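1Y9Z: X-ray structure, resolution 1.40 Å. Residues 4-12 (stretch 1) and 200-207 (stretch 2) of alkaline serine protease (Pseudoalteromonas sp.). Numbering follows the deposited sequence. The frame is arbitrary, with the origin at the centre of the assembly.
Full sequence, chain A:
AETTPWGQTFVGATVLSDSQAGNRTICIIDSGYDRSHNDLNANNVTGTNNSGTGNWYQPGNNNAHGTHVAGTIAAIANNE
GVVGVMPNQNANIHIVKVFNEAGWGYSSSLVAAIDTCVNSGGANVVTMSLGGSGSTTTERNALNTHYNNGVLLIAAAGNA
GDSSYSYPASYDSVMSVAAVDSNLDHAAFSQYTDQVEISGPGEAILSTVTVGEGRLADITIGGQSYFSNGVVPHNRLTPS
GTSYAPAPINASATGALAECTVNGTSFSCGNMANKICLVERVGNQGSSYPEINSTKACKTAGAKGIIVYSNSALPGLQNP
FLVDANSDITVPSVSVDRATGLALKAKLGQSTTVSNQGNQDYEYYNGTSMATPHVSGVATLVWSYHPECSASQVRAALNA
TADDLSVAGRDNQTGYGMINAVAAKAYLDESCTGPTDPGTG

Stretch 1 4-12: TPWGQTFVG
Stretch 2, residues 200-207: GPGEAILS

A short N-terminal helix packs against a bent, strand-flanked segment in a largely apolar contact, centred on Trp6 and Pro201, with a hydrogen bond from the indole to a backbone carbonyl. Together the two stretches bury 338 Å², and at least 190 residues separate any touching pair in sequence.

Stretch 1 enters in extended form, with Thr4 at phi/psi -106/104° and Pro5, the N-cap residue, at -56/147°. Trp6 to Phe10 are helical, with phi from -50 to -75° and psi from -38 to -40°. Gln8 N hydrogen-bonds to Pro5 O (3.0 Å), Phe10 N to Trp6 O (3.0 Å) and Val11 N to Gly7 O (3.3 Å). Val11 (-79/-8°) leads into Gly12, whose positive phi (71/49°) belongs to a Schellman motif; Gly12 N reaches Thr9 O at 3.2 Å.

Stretch 2 leaves a strand at Gly200 (-149/165°) and Pro201 (-59/124°), turns through Gly202 (-141/5°), Glu203 (-121/129°) and Ala204 (57/60°), and resumes as a strand from Ile205 (-101/113°) through Leu206 (-83/132°) to Ser207 (-159/-180°). The register runs in opposite senses: Pro5 CA lies 6.1 Å from Leu206 CA, Gly7 CA 5.1 Å from Pro201 CA, and Val11 CA 7.5 Å from Gly200 CA.

Trp6 starts sideways, but chi1 of 72° (p) and chi2 of -91° bring its indole to the turn. There Trp6 NE1 donates to Ala204 O at 3.1 Å, with an N-H...O angle of 148°, satisfying the polar group of an otherwise apolar ring. Glu203 O also lies near the ring plane, 3.3 Å from Trp6 CZ2. Over one face sits Pro201 CB, 3.9 Å from the centroid of the Trp6 six-membered ring and 29° off its normal, a CH-pi contact in which an aliphatic C-H lies against the aromatic electrons. Ile205, with chi1 and chi2 both m (-56°, -54°), extends CD1 obliquely to within 3.6 Å of Trp6 CZ2.

Pro201, its ring C-gamma exo, also packs against the helix backbone: Pro201 CG is 3.4 Å from Gly7 CA. This closeness depends on the absence of a side chain, because a CB on Gly7 would fall 2.8 Å from Pro201 CB. Further along, Val11 (chi1 -58°, m) places CG1 3.7 Å from Pro201 CD. At the other end, Pro5, C-gamma endo, and Leu206 (chi1 176°, t; chi2 66°, p) point toward one another's stretches; their CB atoms are 4.5 Å apart, and Pro5 CB approaches Leu206 O to 3.9 Å.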

# COMPACT_ATOMS: atom_id res chain seq x y z
N THR A 4 -11.36 7.12 -2.71
CA THR A 4 -10.14 7.20 -3.49
C THR A 4 -9.00 7.27 -2.47
O THR A 4 -8.77 8.32 -1.86
CB THR A 4 -10.11 8.47 -4.37
OG1 THR A 4 -11.17 8.41 -5.33
CG2 THR A 4 -8.78 8.57 -5.11
N PRO A 5 -8.27 6.16 -2.27
CA PRO A 5 -7.16 6.16 -1.32
C PRO A 5 -6.14 7.25 -1.66
O PRO A 5 -5.93 7.56 -2.83
CB PRO A 5 -6.58 4.75 -1.45
CG PRO A 5 -6.93 4.36 -2.85
CD PRO A 5 -8.35 4.88 -2.99
N TRP A 6 -5.52 7.83 -0.63
CA TRP A 6 -4.56 8.91 -0.83
C TRP A 6 -3.50 8.62 -1.88
O TRP A 6 -3.12 9.51 -2.65
CB TRP A 6 -3.89 9.31 0.49
CG TRP A 6 -2.90 8.31 1.03
CD1 TRP A 6 -3.15 7.29 1.90
CD2 TRP A 6 -1.49 8.27 0.76
NE1 TRP A 6 -1.98 6.61 2.18
CE2 TRP A 6 -0.95 7.19 1.49
CE3 TRP A 6 -0.63 9.04 -0.04
CZ2 TRP A 6 0.41 6.86 1.45
CZ3 TRP A 6 0.72 8.71 -0.08
CH2 TRP A 6 1.23 7.63 0.66
N GLY A 7 -3.01 7.39 -1.92
CA GLY A 7 -1.98 7.04 -2.89
C GLY A 7 -2.40 7.28 -4.32
O GLY A 7 -1.59 7.71 -5.15
N GLN A 8 -3.66 7.00 -4.63
CA GLN A 8 -4.18 7.20 -5.98
C GLN A 8 -4.12 8.66 -6.40
O GLN A 8 -3.82 8.98 -7.55
CB GLN A 8 -5.62 6.71 -6.08
CG GLN A 8 -5.81 5.21 -5.87
CD GLN A 8 -5.01 4.37 -6.85
OE1 GLN A 8 -4.89 4.72 -8.02
NE2 GLN A 8 -4.47 3.25 -6.37
N THR A 9 -4.42 9.55 -5.46
CA THR A 9 -4.40 10.97 -5.73
C THR A 9 -2.99 11.53 -5.82
O THR A 9 -2.70 12.37 -6.68
CB THR A 9 -5.18 11.75 -4.65
OG1 THR A 9 -6.52 11.25 -4.57
CG2 THR A 9 -5.22 13.24 -4.98
N PHE A 10 -2.10 11.06 -4.95
CA PHE A 10 -0.72 11.54 -4.93
C PHE A 10 0.10 11.27 -6.19
O PHE A 10 0.90 12.11 -6.60
CB PHE A 10 0.03 10.97 -3.72
CG PHE A 10 -0.23 11.72 -2.44
CD1 PHE A 10 0.79 11.87 -1.50
CD2 PHE A 10 -1.48 12.24 -2.15
CE1 PHE A 10 0.56 12.53 -0.30
CE2 PHE A 10 -1.72 12.91 -0.95
CZ PHE A 10 -0.70 13.06 -0.03
N VAL A 11 -0.08 10.10 -6.80
CA VAL A 11 0.68 9.76 -8.00
C VAL A 11 0.13 10.44 -9.24
O VAL A 11 0.73 10.37 -10.31
CB VAL A 11 0.71 8.23 -8.23
CG1 VAL A 11 1.32 7.54 -7.01
CG2 VAL A 11 -0.69 7.70 -8.50
N GLY A 12 -1.02 11.09 -9.10
CA GLY A 12 -1.63 11.79 -10.21
C GLY A 12 -2.21 10.88 -11.28
O GLY A 12 -1.95 11.07 -12.47
N GLY A 200 6.76 5.23 -4.22
CA GLY A 200 5.32 5.16 -4.38
C GLY A 200 4.67 5.07 -3.01
O GLY A 200 5.35 4.80 -2.02
N PRO A 201 3.36 5.31 -2.93
CA PRO A 201 2.63 5.24 -1.66
C PRO A 201 2.78 3.84 -1.06
O PRO A 201 2.44 2.85 -1.71
CB PRO A 201 1.19 5.54 -2.08
CG PRO A 201 1.37 6.46 -3.26
CD PRO A 201 2.49 5.80 -4.01
N GLY A 202 3.27 3.75 0.18
CA GLY A 202 3.48 2.45 0.80
C GLY A 202 3.15 2.30 2.28
O GLY A 202 3.42 1.25 2.86
N GLU A 203 2.60 3.34 2.90
CA GLU A 203 2.22 3.27 4.31
C GLU A 203 0.73 3.55 4.39
O GLU A 203 0.25 4.53 3.82
CB GLU A 203 2.99 4.30 5.14
CG GLU A 203 2.58 4.40 6.61
CD GLU A 203 2.89 3.16 7.44
OE1 GLU A 203 3.79 2.37 7.06
OE2 GLU A 203 2.24 2.96 8.49
N ALA A 204 -0.00 2.67 5.07
CA ALA A 204 -1.45 2.82 5.22
C ALA A 204 -2.13 2.90 3.86
O ALA A 204 -2.78 3.89 3.52
CB ALA A 204 -1.76 4.08 6.04
N ILE A 205 -1.97 1.83 3.07
CA ILE A 205 -2.56 1.76 1.74
C ILE A 205 -3.83 0.90 1.76
O ILE A 205 -3.77 -0.31 1.99
CB ILE A 205 -1.56 1.16 0.72
CG1 ILE A 205 -0.26 1.97 0.72
CG2 ILE A 205 -2.18 1.12 -0.67
CD1 ILE A 205 -0.44 3.47 0.48
N LEU A 206 -4.97 1.54 1.53
CA LEU A 206 -6.24 0.84 1.50
C LEU A 206 -6.47 0.22 0.13
O LEU A 206 -6.30 0.88 -0.90
CB LEU A 206 -7.38 1.82 1.81
CG LEU A 206 -8.81 1.26 1.74
CD1 LEU A 206 -9.01 0.22 2.83
CD2 LEU A 206 -9.81 2.40 1.89
N SER A 207 -6.85 -1.05 0.11
CA SER A 207 -7.13 -1.73 -1.15
C SER A 207 -8.00 -2.95 -0.92
O SER A 207 -8.40 -3.25 0.20
CB SER A 207 -5.83 -2.15 -1.85
OG SER A 207 -6.08 -2.61 -3.17